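Local coordinates for protein sialidase B (Streptococcus pneumoniae serotype 4, PDB 4XHX) that removes terminal sialic acids from oligosaccharides, glycoproteins and glycolipids by hydrolysing their alpha-glycosidic linkages, at residues 554-559 against 614-619. The protein carries 1 engineered substitution. Residues are numbered along the deposited sequence; the frame is centred on the assembly and turned at random.
Sequences QVSAIK and AYSAIT. With JKK (2-[(3-chlorobenzyl)amino]ethanesulfonic acid), chain B.
Q554 lies over one face of the Y615 ring, its CB 3.6 Å from the ring centroid and only 10° off the normal, a CH-pi contact made by the methylene at the root of the chain. With CG anti to the backbone N (chi1 -173°), the chain turns at chi2 and carries the amide, its plane 29° from that of the ring, past the CG-CD2 side of Y615. There OE1 accepts a hydrogen bond of 3.0 Å from S616 N, which stands almost straight ahead of the carbonyl. A water takes the other end of the amide, bridging Q554 NE2 to S616 O, while P454 O also receives a hydrogen bond from NE2. S616 opens a strand in a different sheet from 556-559, and each direct hydrogen bond between the two segments involves a side chain. Strands 556-559 and 616-619 run nearly parallel, 8° apart, as innermost strands of successive blades in the sialidase beta-propeller, and side chains and bridging water cross the seam between them. Farther along it, the hydroxyls of S556 and S616 hydrogen-bond, OG to OG, at 2.9 Å; S616 OG is also bonded to S573 OG on strand 569-575, the partner of 556-559 in its blade. Beyond lies an apolar contact, I558 CG1 to I618 CD1 at 3.8 Å, and the I558 CG2 methyl sits 3.4 Å from backbone I618 O. At the active-site end, Y615, probably the catalytic nucleophile as in related sialidases, is hydrogen-bonded through OH to E503 and has a cation-pi contact with R207. Its OH lies 3.2 Å from CAJ of the bound taurine derivative JKK, which is hydrogen-bonded to R207, R519, R581 and D232.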
loop_
_atom_site.group_PDB
_atom_site.type_symbol
_atom_site.label_atom_id
_atom_site.label_comp_id
_atom_site.label_asym_id
_atom_site.label_seq_id
_atom_site.Cartn_x
_atom_site.Cartn_y
_atom_site.Cartn_z
ATOM N N GLN A 554 -8.001 5.896 -5.817
ATOM C CA GLN A 554 -7.137 7.071 -5.836
ATOM C C GLN A 554 -6.448 7.220 -7.191
ATOM O O GLN A 554 -6.004 6.241 -7.783
ATOM C CB GLN A 554 -6.080 6.976 -4.732
ATOM C CG GLN A 554 -5.253 8.253 -4.586
ATOM C CD GLN A 554 -3.789 7.961 -4.390
ATOM O OE1 GLN A 554 -3.316 6.886 -4.740
ATOM N NE2 GLN A 554 -3.069 8.905 -3.805
ATOM N N VAL A 555 -6.406 8.449 -7.691
ATOM C CA VAL A 555 -5.665 8.777 -8.902
ATOM C C VAL A 555 -4.541 9.769 -8.551
ATOM O O VAL A 555 -4.772 10.757 -7.851
ATOM C CB VAL A 555 -6.601 9.376 -9.997
ATOM C CG1 VAL A 555 -7.356 10.586 -9.478
ATOM C CG2 VAL A 555 -5.822 9.754 -11.218
ATOM N N SER A 556 -3.321 9.486 -8.990
ATOM C CA SER A 556 -2.243 10.456 -8.831
ATOM C C SER A 556 -2.013 11.190 -10.142
ATOM O O SER A 556 -2.388 10.707 -11.208
ATOM C CB SER A 556 -0.960 9.814 -8.276
ATOM O OG SER A 556 -0.637 8.603 -8.928
ATOM N N ALA A 557 -1.435 12.383 -10.058
ATOM C CA ALA A 557 -1.355 13.261 -11.224
ATOM C C ALA A 557 -0.233 14.290 -11.115
ATOM O O ALA A 557 -0.049 14.915 -10.067
ATOM C CB ALA A 557 -2.690 13.964 -11.455
ATOM N N ILE A 558 0.524 14.446 -12.197
ATOM C CA ILE A 558 1.558 15.474 -12.240
ATOM C C ILE A 558 1.506 16.272 -13.532
ATOM O O ILE A 558 0.996 15.802 -14.548
ATOM C CB ILE A 558 2.956 14.873 -12.138
ATOM C CG1 ILE A 558 3.136 13.815 -13.230
ATOM C CG2 ILE A 558 3.187 14.314 -10.734
ATOM C CD1 ILE A 558 4.557 13.374 -13.450
ATOM N N LYS A 559 2.042 17.485 -13.466
ATOM C CA LYS A 559 2.288 18.291 -14.639
ATOM C C LYS A 559 3.764 18.126 -14.999
ATOM O O LYS A 559 4.638 18.522 -14.232
ATOM C CB LYS A 559 1.960 19.753 -14.328
ATOM C CG LYS A 559 2.533 20.768 -15.312
ATOM C CD LYS A 559 1.830 20.704 -16.647
ATOM C CE LYS A 559 2.044 21.997 -17.433
ATOM N NZ LYS A 559 3.493 22.309 -17.603
ATOM N N ALA A 614 -3.535 -0.530 -7.777
ATOM C CA ALA A 614 -4.480 0.239 -6.983
ATOM C C ALA A 614 -3.977 1.666 -6.714
ATOM O O ALA A 614 -3.736 2.433 -7.662
ATOM C CB ALA A 614 -4.843 -0.508 -5.699
ATOM N N TYR A 615 -3.815 2.034 -5.446
ATOM C CA TYR A 615 -3.333 3.381 -5.126
ATOM C C TYR A 615 -1.937 3.559 -5.695
ATOM O O TYR A 615 -1.170 2.599 -5.763
ATOM C CB TYR A 615 -3.294 3.613 -3.628
ATOM C CG TYR A 615 -4.622 3.979 -3.003
ATOM C CD1 TYR A 615 -5.783 3.287 -3.330
ATOM C CD2 TYR A 615 -4.710 4.987 -2.056
ATOM C CE1 TYR A 615 -7.000 3.594 -2.739
ATOM C CE2 TYR A 615 -5.929 5.311 -1.458
ATOM C CZ TYR A 615 -7.074 4.604 -1.807
ATOM O OH TYR A 615 -8.300 4.900 -1.235
ATOM N N SER A 616 -1.597 4.785 -6.096
ATOM C CA SER A 616 -0.316 5.006 -6.753
ATOM C C SER A 616 0.251 6.381 -6.435
ATOM O O SER A 616 -0.486 7.300 -6.088
ATOM C CB SER A 616 -0.469 4.844 -8.266
ATOM O OG SER A 616 -1.338 5.839 -8.782
ATOM N N ALA A 617 1.569 6.499 -6.544
ATOM C CA ALA A 617 2.250 7.783 -6.429
ATOM C C ALA A 617 3.111 7.987 -7.659
ATOM O O ALA A 617 3.790 7.066 -8.115
ATOM C CB ALA A 617 3.113 7.819 -5.174
ATOM N N ILE A 618 3.096 9.193 -8.212
ATOM C CA ILE A 618 3.998 9.485 -9.316
ATOM C C ILE A 618 4.687 10.814 -9.113
ATOM O O ILE A 618 4.101 11.767 -8.604
ATOM C CB ILE A 618 3.298 9.492 -10.695
ATOM C CG1 ILE A 618 2.104 10.452 -10.689
ATOM C CG2 ILE A 618 2.831 8.091 -11.068
ATOM C CD1 ILE A 618 1.499 10.615 -12.033
ATOM N N THR A 619 5.945 10.873 -9.523
ATOM C CA THR A 619 6.650 12.131 -9.518
ATOM C C THR A 619 7.657 12.167 -10.666
ATOM O O THR A 619 8.185 11.126 -11.091
ATOM C CB THR A 619 7.322 12.405 -8.143
ATOM O OG1 THR A 619 7.681 13.793 -8.042
ATOM C CG2 THR A 619 8.563 11.536 -7.956
HETATM C CAE JKK B . -9.234 7.671 6.482
HETATM C CAF JKK B . -9.559 6.745 7.529
HETATM C CAG JKK B . -9.564 7.346 5.149
HETATM C CAH JKK B . -10.532 5.205 5.919
HETATM C CAI JKK B . -10.097 4.191 1.660
HETATM C CAJ JKK B . -9.243 3.055 1.145
HETATM C CAK JKK B . -10.565 5.749 3.437
HETATM C CAM JKK B . -10.197 5.529 7.246
HETATM C CAN JKK B . -10.218 6.131 4.867
HETATM N NAL JKK B . -9.684 4.716 2.931
HETATM O OAA JKK B . -10.694 2.598 -1.119
HETATM O OAB JKK B . -11.002 1.097 0.788
HETATM O OAC JKK B . -9.003 0.940 -0.517
HETATM S SAO JKK B . -10.011 1.855 0.017
HETATM CL CL JKK B . -10.588 4.413 8.528
HETATM O O HOH W 1 -0.003 9.115 -4.054
HETATM O O HOH W 2 -3.820 4.965 -8.729
#